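Local coordinates for F420-reducing hydrogenase, subunit beta (Methanothermobacter marburgensis, PDB 4OMF), which probably passes electrons between an iron-sulfur cluster and its bound FAD so that hydrogen oxidation can be coupled to reduction of coenzyme F420, at residues K21-D25 against E159-I163; V29-L33 against L128-I132; L143-I147 against K167-Y171. One frame throughout, in Å; residues are numbered along the deposited sequence.

Contact 1 (K21-D25 against E159-I163); sequences KLAQD and EKMDI. With FAD (flavin-adenine dinucleotide), chain R.
Gln-24 reaches from the loop after helix 17-22 to the edge strand 160-164, and every direct hydrogen bond across the contact involves it. Its CB lies 3.7 Å from O1A of the FAD pyrophosphate. CG passes the ribityl chain, near FAD O2'. The chain then bends at chi2 (74°), and this kink turns the amide away from the cofactor and onto the strand. CD and OE1 run past CE of Lys-160. OE1 is hydrogen-bonded to Thr-74 N and to water 1, and that water accepts a bond from Met-161 N. NE2 gives a straight hydrogen bond to Met-161 O at 2.8 Å (N-H...O angle 179°). The acceptor lies in the amide plane of Gln-24, and the donor sits on a lone pair of the carbonyl. NE2 also makes a weak bond of 3.1 Å to OD1 of Asp-162, whose carboxylate stands at 90° to the amide. With both ends of the amide engaged, its flip is fixed.

Lys-160 answers from the strand. Its chain is fully extended, and NZ donates to Gln-24 O at 2.9 Å, tilted from the carbonyl plane. Water 2 lies between the two acids, hydrogen-bonded to Asp-25 OD1 and Asp-162 OD2.

The same loop binds the cofactor with its backbone. Gln-24 N donates to FAD O1A at 2.8 Å, and Asp-25 N donates to FAD O2P at 2.8 Å. FAD O4' gives a bond of 2.5 Å to OD2 of Asp-25. At the strand's start, Glu-159 and Lys-160 both face Tyr-171, a classic beta bulge. The whole is a pyrophosphate- and ribityl-binding loop of the FAD pocket, hydrogen-bonded to an outer strand of the small antiparallel sheet.

Contact 2 (V29-L33 against L128-I132); sequences VTGLL and LLVGI. With FAD (flavin-adenine dinucleotide), chain R.
This is an apolar helix-on-sheet contact in the core, where helix 28-39 lies against strand 126-132, an inner strand of the large mixed sheet. The short segments run antiparallel, at 174°, with their axes 10.1 Å apart. No hydrogen bond crosses; only methyl groups and branch carbons meet.

Val-29 and Ile-132 approach at about a right angle, with Val-29 CG2 3.7 Å from Ile-132 CG2. The same Val-29 methyl also touches Val-130 CG1 at 4.1 Å. CG2 stands anti to the carbonyl carbon of Val-29, which directs it at the strand, while CG1 lies along the FAD ribose near O3B. One turn on, Leu-32 CD2 meets Val-130 CG2 at 4.2 Å. Leu-33 CD2 reaches Leu-128 CD2 at 4.0 Å.

The start of the helix also holds the cofactor. Val-29 N donates to FAD O1P at 3.2 Å. Thr-30 grips FAD O2A twice, through its backbone N and, at 2.6 Å, through OG1. Ile-132 CD1 lies 3.8 Å from FAD O3', so strand and helix both border the ligand. Shortening Val-29 to an alanine would probably open a gap between Val-130, Ile-132 and the FAD ribose, since both methyls that fill it would be gone.

Around the contact, Val-100 of the adjacent strand 97-101 touches both Val-29 and Ile-132. Ile-229 of helix 224-235 packs on Leu-32 and Leu-128. On the opposite face of the strand, Leu-129 turns to helix 103-114, so strand 126-132 is sandwiched between helices.

Contact 3 (L143-I147 against K167-Y171); sequences LQTFI and KFWVY
Leu-143 is the first residue of helix 140-150 here to touch the strand, its CD2 lying 4.0 Å from CZ of Phe-168. The two side chains cross at about a right angle. One turn on, Phe-146 meets the same ring from above. Its CD1 sits 4.1 Å over the centre of one Phe-168 face, and its CB approaches CE2. The pair is edge-to-face, with the edge of Phe-146 toward the face of Phe-168, centroids 5.3 Å apart and planes at 63°. Phe-168 holds CG anti to its own backbone N (chi1 -178°), which carries its ring out from the strand to the helix.

Ile-147 comes next, in a wider pi-type turn. Its CG1 lies at the edge of the Phe-168 ring, near the plane, and 3.9 Å from Val-170 CG1. The axes of the two short segments cross at -74°.

Phe-138 and Tyr-187 add further edge-to-face pairs around Phe-146, while Met-161 reaches Ile-147 from strand 160-164. All the side chains that meet are buried and apolar, so these segments are joined by aliphatic and aromatic packing alone, without a directional polar bond between them.

All three contacts are buried, but to different depths: the centre of contact 2 lies about 9 Å from the centre of the chain, those of contacts 1 and 3 about 13 Å and 18 Å. The first segments of contacts 1 and 2 adjoin in sequence, and both contacts touch the same FAD. Contact 1 does so in a polar setting of amide, carboxylates, lysine and water; contact 2 backs its phosphate-binding helix start with an apolar core. Contacts 1 and 3 share the three-stranded sheet, whose strands 160-164 and 167-171 are neighbours. Contact 3 is wholly apolar and packs a helix there. Contacts 2 and 3 do not touch.

Contact 1 (K21-D25 against E159-I163)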
loop_
_atom_site.group_PDB
_atom_site.type_symbol
_atom_site.label_atom_id
_atom_site.label_comp_id
_atom_site.label_asym_id
_atom_site.label_seq_id
_atom_site.Cartn_x
_atom_site.Cartn_y
_atom_site.Cartn_z
ATOM N N LYS C 21 -8.107 -19.885 -42.680
ATOM C CA LYS C 21 -7.610 -18.566 -43.077
ATOM C C LYS C 21 -7.079 -17.735 -41.906
ATOM O O LYS C 21 -6.161 -16.928 -42.077
ATOM C CB LYS C 21 -8.711 -17.774 -43.781
ATOM C CG LYS C 21 -9.122 -18.307 -45.142
ATOM C CD LYS C 21 -8.221 -17.790 -46.252
ATOM C CE LYS C 21 -8.886 -17.931 -47.618
ATOM N NZ LYS C 21 -9.290 -19.339 -47.914
ATOM N N LEU C 22 -7.654 -17.926 -40.721
ATOM C CA LEU C 22 -7.358 -17.057 -39.588
ATOM C C LEU C 22 -6.321 -17.643 -38.635
ATOM O O LEU C 22 -5.650 -16.914 -37.900
ATOM C CB LEU C 22 -8.644 -16.755 -38.811
ATOM C CG LEU C 22 -9.710 -15.960 -39.582
ATOM C CD1 LEU C 22 -11.045 -16.028 -38.848
ATOM C CD2 LEU C 22 -9.275 -14.510 -39.765
ATOM N N ALA C 23 -6.186 -18.965 -38.664
ATOM C CA ALA C 23 -5.400 -19.706 -37.667
ATOM C C ALA C 23 -3.896 -19.516 -37.757
ATOM O O ALA C 23 -3.348 -19.338 -38.847
ATOM C CB ALA C 23 -5.708 -21.187 -37.788
ATOM N N GLN C 24 -3.226 -19.599 -36.607
ATOM C CA GLN C 24 -1.767 -19.613 -36.597
ATOM C C GLN C 24 -1.220 -20.839 -37.314
ATOM O O GLN C 24 -0.313 -20.753 -38.155
ATOM C CB GLN C 24 -1.232 -19.588 -35.164
ATOM C CG GLN C 24 0.298 -19.498 -35.088
ATOM C CD GLN C 24 0.801 -18.082 -35.436
ATOM O OE1 GLN C 24 0.012 -17.130 -35.518
ATOM N NE2 GLN C 24 2.106 -17.948 -35.640
ATOM N N ASP C 25 -1.780 -21.982 -36.949
ATOM C CA ASP C 25 -1.297 -23.267 -37.413
ATOM C C ASP C 25 -2.479 -24.066 -37.970
ATOM O O ASP C 25 -3.041 -23.681 -38.993
ATOM C CB ASP C 25 -0.583 -23.985 -36.266
ATOM C CG ASP C 25 0.667 -23.242 -35.822
ATOM O OD1 ASP C 25 1.498 -22.920 -36.702
ATOM O OD2 ASP C 25 0.815 -22.959 -34.611
ATOM N N GLU C 159 1.155 -8.455 -40.580
ATOM C CA GLU C 159 -0.097 -9.189 -40.760
ATOM C C GLU C 159 -0.123 -10.509 -39.990
ATOM O O GLU C 159 -1.193 -10.995 -39.624
ATOM C CB GLU C 159 -0.354 -9.460 -42.249
ATOM C CG GLU C 159 -0.551 -8.165 -43.024
ATOM C CD GLU C 159 -1.008 -8.367 -44.455
ATOM O OE1 GLU C 159 -0.912 -9.500 -44.973
ATOM O OE2 GLU C 159 -1.459 -7.371 -45.067
ATOM N N LYS C 160 1.051 -11.087 -39.756
ATOM C CA LYS C 160 1.171 -12.339 -38.993
ATOM C C LYS C 160 2.597 -12.429 -38.431
ATOM O O LYS C 160 3.532 -11.989 -39.079
ATOM C CB LYS C 160 0.868 -13.564 -39.874
ATOM C CG LYS C 160 0.831 -14.899 -39.107
ATOM C CD LYS C 160 0.548 -16.095 -40.030
ATOM C CE LYS C 160 0.283 -17.368 -39.210
ATOM N NZ LYS C 160 0.186 -18.593 -40.043
ATOM N N MET C 161 2.761 -13.000 -37.244
ATOM C CA MET C 161 4.099 -13.325 -36.753
ATOM C C MET C 161 4.157 -14.829 -36.478
ATOM O O MET C 161 3.125 -15.465 -36.256
ATOM C CB MET C 161 4.460 -12.504 -35.503
ATOM C CG MET C 161 3.476 -12.622 -34.336
ATOM S SD MET C 161 3.933 -11.530 -32.950
ATOM C CE MET C 161 3.901 -9.914 -33.722
ATOM N N ASP C 162 5.363 -15.390 -36.512
ATOM C CA ASP C 162 5.536 -16.836 -36.359
ATOM C C ASP C 162 6.957 -17.118 -35.881
ATOM O O ASP C 162 7.875 -16.329 -36.115
ATOM C CB ASP C 162 5.266 -17.546 -37.693
ATOM C CG ASP C 162 4.822 -18.992 -37.517
ATOM O OD1 ASP C 162 4.752 -19.458 -36.358
ATOM O OD2 ASP C 162 4.530 -19.648 -38.544
ATOM N N ILE C 163 7.130 -18.237 -35.195
ATOM C CA ILE C 163 8.447 -18.668 -34.738
ATOM C C ILE C 163 8.607 -20.116 -35.164
ATOM O O ILE C 163 7.683 -20.912 -35.026
ATOM C CB ILE C 163 8.602 -18.519 -33.203
ATOM C CG1 ILE C 163 8.664 -17.037 -32.829
ATOM C CG2 ILE C 163 9.834 -19.294 -32.700
ATOM C CD1 ILE C 163 8.723 -16.738 -31.333
HETATM P PA FAD R . -5.684 -20.548 -33.461
HETATM O O1A FAD R . -4.791 -19.647 -34.274
HETATM O O2A FAD R . -6.979 -21.105 -33.976
HETATM O O5B FAD R . -6.017 -19.781 -32.106
HETATM C C5B FAD R . -4.880 -19.331 -31.355
HETATM C C4B FAD R . -5.327 -19.171 -29.900
HETATM O O4B FAD R . -4.205 -18.781 -29.107
HETATM C C3B FAD R . -6.380 -18.075 -29.790
HETATM O O3B FAD R . -7.516 -18.509 -29.027
HETATM C C2B FAD R . -5.650 -16.969 -29.041
HETATM O O2B FAD R . -6.550 -16.263 -28.173
HETATM C C1B FAD R . -4.581 -17.709 -28.258
HETATM N N9A FAD R . -3.428 -16.825 -28.014
HETATM C C8A FAD R . -2.754 -16.136 -28.951
HETATM N N7A FAD R . -1.740 -15.434 -28.391
HETATM C C5A FAD R . -1.779 -15.695 -27.055
HETATM C C6A FAD R . -1.004 -15.259 -25.871
HETATM N N6A FAD R . 0.030 -14.383 -25.985
HETATM N N1A FAD R . -1.364 -15.770 -24.683
HETATM C C2A FAD R . -2.408 -16.613 -24.535
HETATM N N3A FAD R . -3.173 -17.046 -25.565
HETATM C C4A FAD R . -2.892 -16.615 -26.821
HETATM N N1 FAD R . 3.979 -23.276 -30.633
HETATM C C2 FAD R . 4.982 -24.242 -30.672
HETATM O O2 FAD R . 4.843 -25.221 -31.433
HETATM N N3 FAD R . 6.122 -24.064 -29.900
HETATM C C4 FAD R . 6.250 -22.976 -29.062
HETATM O O4 FAD R . 7.276 -22.875 -28.355
HETATM C C4X FAD R . 5.616 -21.755 -29.506
HETATM N N5 FAD R . 5.865 -20.566 -28.650
HETATM C C5X FAD R . 4.621 -19.917 -28.218
HETATM C C6 FAD R . 4.802 -18.821 -27.356
HETATM C C7 FAD R . 3.718 -17.990 -27.049
HETATM C C7M FAD R . 3.901 -16.808 -26.106
HETATM C C8 FAD R . 2.482 -18.266 -27.629
HETATM C C8M FAD R . 1.235 -17.439 -27.381
HETATM C C9 FAD R . 2.297 -19.356 -28.508
HETATM C C9A FAD R . 3.395 -20.138 -28.882
HETATM N N10 FAD R . 3.201 -21.294 -29.683
HETATM C C10 FAD R . 4.283 -22.035 -30.121
HETATM C "C1'" FAD R . 1.870 -21.817 -30.047
HETATM C "C2'" FAD R . 1.367 -21.361 -31.392
HETATM O "O2'" FAD R . 1.988 -20.267 -31.892
HETATM C "C3'" FAD R . 0.024 -21.418 -31.498
HETATM O "O3'" FAD R . -0.620 -20.461 -30.786
HETATM C "C4'" FAD R . -0.613 -22.795 -31.418
HETATM O "O4'" FAD R . -0.014 -23.722 -32.348
HETATM C "C5'" FAD R . -2.127 -22.713 -31.644
HETATM O "O5'" FAD R . -2.395 -22.523 -33.025
HETATM P P FAD R . -3.842 -22.828 -33.637
HETATM O O1P FAD R . -4.234 -24.207 -33.155
HETATM O O2P FAD R . -3.828 -22.570 -35.115
HETATM O O3P FAD R . -4.784 -21.755 -32.855
HETATM O O HOH W 1 0.303 -14.281 -35.711
HETATM O O HOH W 2 2.704 -21.428 -39.230
#

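Contact 2 (V29-L33 against L128-I132)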
loop_
_atom_site.group_PDB
_atom_site.type_symbol
_atom_site.label_atom_id
_atom_site.label_comp_id
_atom_site.label_asym_id
_atom_site.label_seq_id
_atom_site.Cartn_x
_atom_site.Cartn_y
_atom_site.Cartn_z
ATOM N N VAL C 29 -7.116 -24.678 -31.732
ATOM C CA VAL C 29 -7.711 -23.995 -30.600
ATOM C C VAL C 29 -9.052 -23.400 -30.979
ATOM O O VAL C 29 -10.058 -23.647 -30.304
ATOM C CB VAL C 29 -6.811 -22.885 -30.052
ATOM C CG1 VAL C 29 -7.493 -22.218 -28.841
ATOM C CG2 VAL C 29 -5.466 -23.485 -29.660
ATOM N N THR C 30 -9.076 -22.634 -32.059
ATOM C CA THR C 30 -10.326 -21.982 -32.462
ATOM C C THR C 30 -11.399 -23.023 -32.844
ATOM O O THR C 30 -12.560 -22.912 -32.449
ATOM C CB THR C 30 -10.104 -21.010 -33.643
ATOM O OG1 THR C 30 -9.216 -19.953 -33.238
ATOM C CG2 THR C 30 -11.437 -20.415 -34.100
ATOM N N GLY C 31 -11.000 -24.031 -33.610
ATOM C CA GLY C 31 -11.893 -25.103 -34.016
ATOM C C GLY C 31 -12.463 -25.894 -32.845
ATOM O O GLY C 31 -13.649 -26.225 -32.822
ATOM N N LEU C 32 -11.634 -26.193 -31.858
ATOM C CA LEU C 32 -12.097 -27.018 -30.751
ATOM C C LEU C 32 -12.982 -26.243 -29.779
ATOM O O LEU C 32 -14.007 -26.768 -29.314
ATOM C CB LEU C 32 -10.915 -27.618 -30.004
ATOM C CG LEU C 32 -11.253 -28.760 -29.048
ATOM C CD1 LEU C 32 -11.943 -29.921 -29.768
ATOM C CD2 LEU C 32 -9.967 -29.210 -28.377
ATOM N N LEU C 33 -12.618 -24.993 -29.496
ATOM C CA LEU C 33 -13.446 -24.144 -28.643
ATOM C C LEU C 33 -14.768 -23.871 -29.339
ATOM O O LEU C 33 -15.827 -23.836 -28.704
ATOM C CB LEU C 33 -12.738 -22.818 -28.304
ATOM C CG LEU C 33 -11.532 -22.981 -27.367
ATOM C CD1 LEU C 33 -10.788 -21.646 -27.223
ATOM C CD2 LEU C 33 -11.952 -23.525 -26.021
ATOM N N LEU C 128 -12.936 -27.381 -20.285
ATOM C CA LEU C 128 -11.960 -27.648 -21.342
ATOM C C LEU C 128 -10.812 -26.671 -21.256
ATOM O O LEU C 128 -10.987 -25.462 -21.446
ATOM C CB LEU C 128 -12.608 -27.556 -22.711
ATOM C CG LEU C 128 -11.709 -27.679 -23.942
ATOM C CD1 LEU C 128 -11.069 -29.047 -24.008
ATOM C CD2 LEU C 128 -12.533 -27.410 -25.159
ATOM N N LEU C 129 -9.636 -27.194 -20.964
ATOM C CA LEU C 129 -8.445 -26.360 -20.888
ATOM C C LEU C 129 -7.532 -26.748 -22.036
ATOM O O LEU C 129 -6.907 -27.800 -21.995
ATOM C CB LEU C 129 -7.750 -26.529 -19.530
ATOM C CG LEU C 129 -6.742 -25.494 -19.001
ATOM C CD1 LEU C 129 -6.146 -25.966 -17.669
ATOM C CD2 LEU C 129 -5.631 -25.212 -19.986
ATOM N N VAL C 130 -7.457 -25.902 -23.066
ATOM C CA VAL C 130 -6.587 -26.202 -24.205
ATOM C C VAL C 130 -5.225 -25.555 -23.973
ATOM O O VAL C 130 -5.132 -24.352 -23.818
ATOM C CB VAL C 130 -7.175 -25.707 -25.563
ATOM C CG1 VAL C 130 -6.292 -26.184 -26.724
ATOM C CG2 VAL C 130 -8.612 -26.224 -25.761
ATOM N N GLY C 131 -4.168 -26.351 -23.967
ATOM C CA GLY C 131 -2.840 -25.804 -23.742
ATOM C C GLY C 131 -2.147 -25.572 -25.068
ATOM O O GLY C 131 -2.365 -26.335 -26.007
ATOM N N ILE C 132 -1.344 -24.518 -25.171
ATOM C CA ILE C 132 -0.533 -24.344 -26.375
ATOM C C ILE C 132 0.941 -24.353 -25.988
ATOM O O ILE C 132 1.288 -23.943 -24.886
ATOM C CB ILE C 132 -0.900 -23.066 -27.156
ATOM C CG1 ILE C 132 -0.914 -21.832 -26.254
ATOM C CG2 ILE C 132 -2.282 -23.232 -27.824
ATOM C CD1 ILE C 132 -1.232 -20.532 -27.018
HETATM P PA FAD R . -5.684 -20.548 -33.461
HETATM O O1A FAD R . -4.791 -19.647 -34.274
HETATM O O2A FAD R . -6.979 -21.105 -33.976
HETATM O O5B FAD R . -6.017 -19.781 -32.106
HETATM C C5B FAD R . -4.880 -19.331 -31.355
HETATM C C4B FAD R . -5.327 -19.171 -29.900
HETATM O O4B FAD R . -4.205 -18.781 -29.107
HETATM C C3B FAD R . -6.380 -18.075 -29.790
HETATM O O3B FAD R . -7.516 -18.509 -29.027
HETATM C C2B FAD R . -5.650 -16.969 -29.041
HETATM O O2B FAD R . -6.550 -16.263 -28.173
HETATM C C1B FAD R . -4.581 -17.709 -28.258
HETATM N N9A FAD R . -3.428 -16.825 -28.014
HETATM C C8A FAD R . -2.754 -16.136 -28.951
HETATM N N7A FAD R . -1.740 -15.434 -28.391
HETATM C C5A FAD R . -1.779 -15.695 -27.055
HETATM C C6A FAD R . -1.004 -15.259 -25.871
HETATM N N6A FAD R . 0.030 -14.383 -25.985
HETATM N N1A FAD R . -1.364 -15.770 -24.683
HETATM C C2A FAD R . -2.408 -16.613 -24.535
HETATM N N3A FAD R . -3.173 -17.046 -25.565
HETATM C C4A FAD R . -2.892 -16.615 -26.821
HETATM N N1 FAD R . 3.979 -23.276 -30.633
HETATM C C2 FAD R . 4.982 -24.242 -30.672
HETATM O O2 FAD R . 4.843 -25.221 -31.433
HETATM N N3 FAD R . 6.122 -24.064 -29.900
HETATM C C4 FAD R . 6.250 -22.976 -29.062
HETATM O O4 FAD R . 7.276 -22.875 -28.355
HETATM C C4X FAD R . 5.616 -21.755 -29.506
HETATM N N5 FAD R . 5.865 -20.566 -28.650
HETATM C C5X FAD R . 4.621 -19.917 -28.218
HETATM C C6 FAD R . 4.802 -18.821 -27.356
HETATM C C7 FAD R . 3.718 -17.990 -27.049
HETATM C C7M FAD R . 3.901 -16.808 -26.106
HETATM C C8 FAD R . 2.482 -18.266 -27.629
HETATM C C8M FAD R . 1.235 -17.439 -27.381
HETATM C C9 FAD R . 2.297 -19.356 -28.508
HETATM C C9A FAD R . 3.395 -20.138 -28.882
HETATM N N10 FAD R . 3.201 -21.294 -29.683
HETATM C C10 FAD R . 4.283 -22.035 -30.121
HETATM C "C1'" FAD R . 1.870 -21.817 -30.047
HETATM C "C2'" FAD R . 1.367 -21.361 -31.392
HETATM O "O2'" FAD R . 1.988 -20.267 -31.892
HETATM C "C3'" FAD R . 0.024 -21.418 -31.498
HETATM O "O3'" FAD R . -0.620 -20.461 -30.786
HETATM C "C4'" FAD R . -0.613 -22.795 -31.418
HETATM O "O4'" FAD R . -0.014 -23.722 -32.348
HETATM C "C5'" FAD R . -2.127 -22.713 -31.644
HETATM O "O5'" FAD R . -2.395 -22.523 -33.025
HETATM P P FAD R . -3.842 -22.828 -33.637
HETATM O O1P FAD R . -4.234 -24.207 -33.155
HETATM O O2P FAD R . -3.828 -22.570 -35.115
HETATM O O3P FAD R . -4.784 -21.755 -32.855
#

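Contact 3 (L143-I147 against K167-Y171)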
loop_
_atom_site.group_PDB
_atom_site.type_symbol
_atom_site.label_atom_id
_atom_site.label_comp_id
_atom_site.label_asym_id
_atom_site.label_seq_id
_atom_site.Cartn_x
_atom_site.Cartn_y
_atom_site.Cartn_z
ATOM N N LEU C 143 9.152 -7.051 -28.699
ATOM C CA LEU C 143 8.587 -7.236 -30.048
ATOM C C LEU C 143 8.837 -6.010 -30.912
ATOM O O LEU C 143 9.204 -6.132 -32.083
ATOM C CB LEU C 143 7.096 -7.540 -29.998
ATOM C CG LEU C 143 6.672 -8.894 -29.446
ATOM C CD1 LEU C 143 5.161 -9.077 -29.698
ATOM C CD2 LEU C 143 7.478 -10.003 -30.104
ATOM N N GLN C 144 8.675 -4.823 -30.332
ATOM C CA GLN C 144 8.949 -3.604 -31.080
ATOM C C GLN C 144 10.401 -3.520 -31.538
ATOM O O GLN C 144 10.669 -3.075 -32.654
ATOM C CB GLN C 144 8.588 -2.368 -30.243
ATOM C CG GLN C 144 7.101 -2.101 -30.191
ATOM C CD GLN C 144 6.762 -0.987 -29.240
ATOM O OE1 GLN C 144 7.315 -0.921 -28.142
ATOM N NE2 GLN C 144 5.858 -0.088 -29.653
ATOM N N THR C 145 11.338 -3.926 -30.683
ATOM C CA THR C 145 12.745 -3.958 -31.096
ATOM C C THR C 145 12.934 -4.879 -32.306
ATOM O O THR C 145 13.588 -4.501 -33.272
ATOM C CB THR C 145 13.686 -4.432 -29.970
ATOM O OG1 THR C 145 13.631 -3.504 -28.878
ATOM C CG2 THR C 145 15.144 -4.490 -30.483
ATOM N N PHE C 146 12.333 -6.066 -32.258
ATOM C CA PHE C 146 12.441 -6.990 -33.384
ATOM C C PHE C 146 11.874 -6.355 -34.646
ATOM O O PHE C 146 12.523 -6.348 -35.689
ATOM C CB PHE C 146 11.701 -8.309 -33.111
ATOM C CG PHE C 146 12.130 -9.012 -31.843
ATOM C CD1 PHE C 146 11.305 -9.946 -31.249
ATOM C CD2 PHE C 146 13.357 -8.750 -31.263
ATOM C CE1 PHE C 146 11.688 -10.596 -30.082
ATOM C CE2 PHE C 146 13.735 -9.387 -30.096
ATOM C CZ PHE C 146 12.905 -10.310 -29.510
ATOM N N ILE C 147 10.662 -5.808 -34.531
ATOM C CA ILE C 147 9.844 -5.448 -35.701
ATOM C C ILE C 147 10.084 -4.017 -36.196
ATOM O O ILE C 147 10.256 -3.796 -37.390
ATOM C CB ILE C 147 8.343 -5.646 -35.369
ATOM C CG1 ILE C 147 8.039 -7.145 -35.251
ATOM C CG2 ILE C 147 7.442 -4.957 -36.401
ATOM C CD1 ILE C 147 6.750 -7.475 -34.518
ATOM N N LYS C 167 14.019 -19.328 -36.615
ATOM C CA LYS C 167 13.801 -17.917 -36.954
ATOM C C LYS C 167 12.550 -17.353 -36.325
ATOM O O LYS C 167 11.615 -18.092 -36.018
ATOM C CB LYS C 167 13.709 -17.732 -38.476
ATOM C CG LYS C 167 14.928 -18.203 -39.252
ATOM C CD LYS C 167 14.689 -18.133 -40.753
ATOM C CE LYS C 167 15.851 -18.750 -41.519
ATOM N NZ LYS C 167 15.649 -18.595 -42.982
ATOM N N PHE C 168 12.565 -16.038 -36.129
ATOM C CA PHE C 168 11.374 -15.234 -35.853
ATOM C C PHE C 168 10.925 -14.675 -37.201
ATOM O O PHE C 168 11.749 -14.137 -37.936
ATOM C CB PHE C 168 11.719 -14.115 -34.864
ATOM C CG PHE C 168 10.557 -13.255 -34.459
ATOM C CD1 PHE C 168 9.726 -13.636 -33.420
ATOM C CD2 PHE C 168 10.333 -12.040 -35.081
ATOM C CE1 PHE C 168 8.655 -12.830 -33.031
ATOM C CE2 PHE C 168 9.260 -11.236 -34.705
ATOM C CZ PHE C 168 8.423 -11.637 -33.687
ATOM N N TRP C 169 9.642 -14.836 -37.530
ATOM C CA TRP C 169 9.102 -14.456 -38.836
ATOM C C TRP C 169 8.049 -13.352 -38.744
ATOM O O TRP C 169 7.134 -13.422 -37.908
ATOM C CB TRP C 169 8.446 -15.660 -39.519
ATOM C CG TRP C 169 9.292 -16.894 -39.626
ATOM C CD1 TRP C 169 9.686 -17.713 -38.607
ATOM C CD2 TRP C 169 9.793 -17.480 -40.833
ATOM N NE1 TRP C 169 10.436 -18.755 -39.105
ATOM C CE2 TRP C 169 10.522 -18.633 -40.467
ATOM C CE3 TRP C 169 9.728 -17.123 -42.182
ATOM C CZ2 TRP C 169 11.163 -19.449 -41.409
ATOM C CZ3 TRP C 169 10.370 -17.929 -43.120
ATOM C CH2 TRP C 169 11.085 -19.078 -42.724
ATOM N N VAL C 170 8.128 -12.369 -39.634
ATOM C CA VAL C 170 7.026 -11.413 -39.740
ATOM C C VAL C 170 6.560 -11.346 -41.183
ATOM O O VAL C 170 7.354 -11.252 -42.094
ATOM C CB VAL C 170 7.403 -9.996 -39.200
ATOM C CG1 VAL C 170 8.011 -10.096 -37.795
ATOM C CG2 VAL C 170 8.352 -9.293 -40.094
ATOM N N TYR C 171 5.251 -11.461 -41.363
ATOM C CA TYR C 171 4.632 -11.351 -42.672
ATOM C C TYR C 171 3.991 -9.972 -42.826
ATOM O O TYR C 171 3.193 -9.562 -41.978
ATOM C CB TYR C 171 3.584 -12.446 -42.836
ATOM C CG TYR C 171 4.205 -13.819 -42.827
ATOM C CD1 TYR C 171 4.575 -14.434 -44.012
ATOM C CD2 TYR C 171 4.449 -14.486 -41.635
ATOM C CE1 TYR C 171 5.159 -15.693 -44.014
ATOM C CE2 TYR C 171 5.032 -15.739 -41.626
ATOM C CZ TYR C 171 5.382 -16.338 -42.815
ATOM O OH TYR C 171 5.959 -17.592 -42.811
#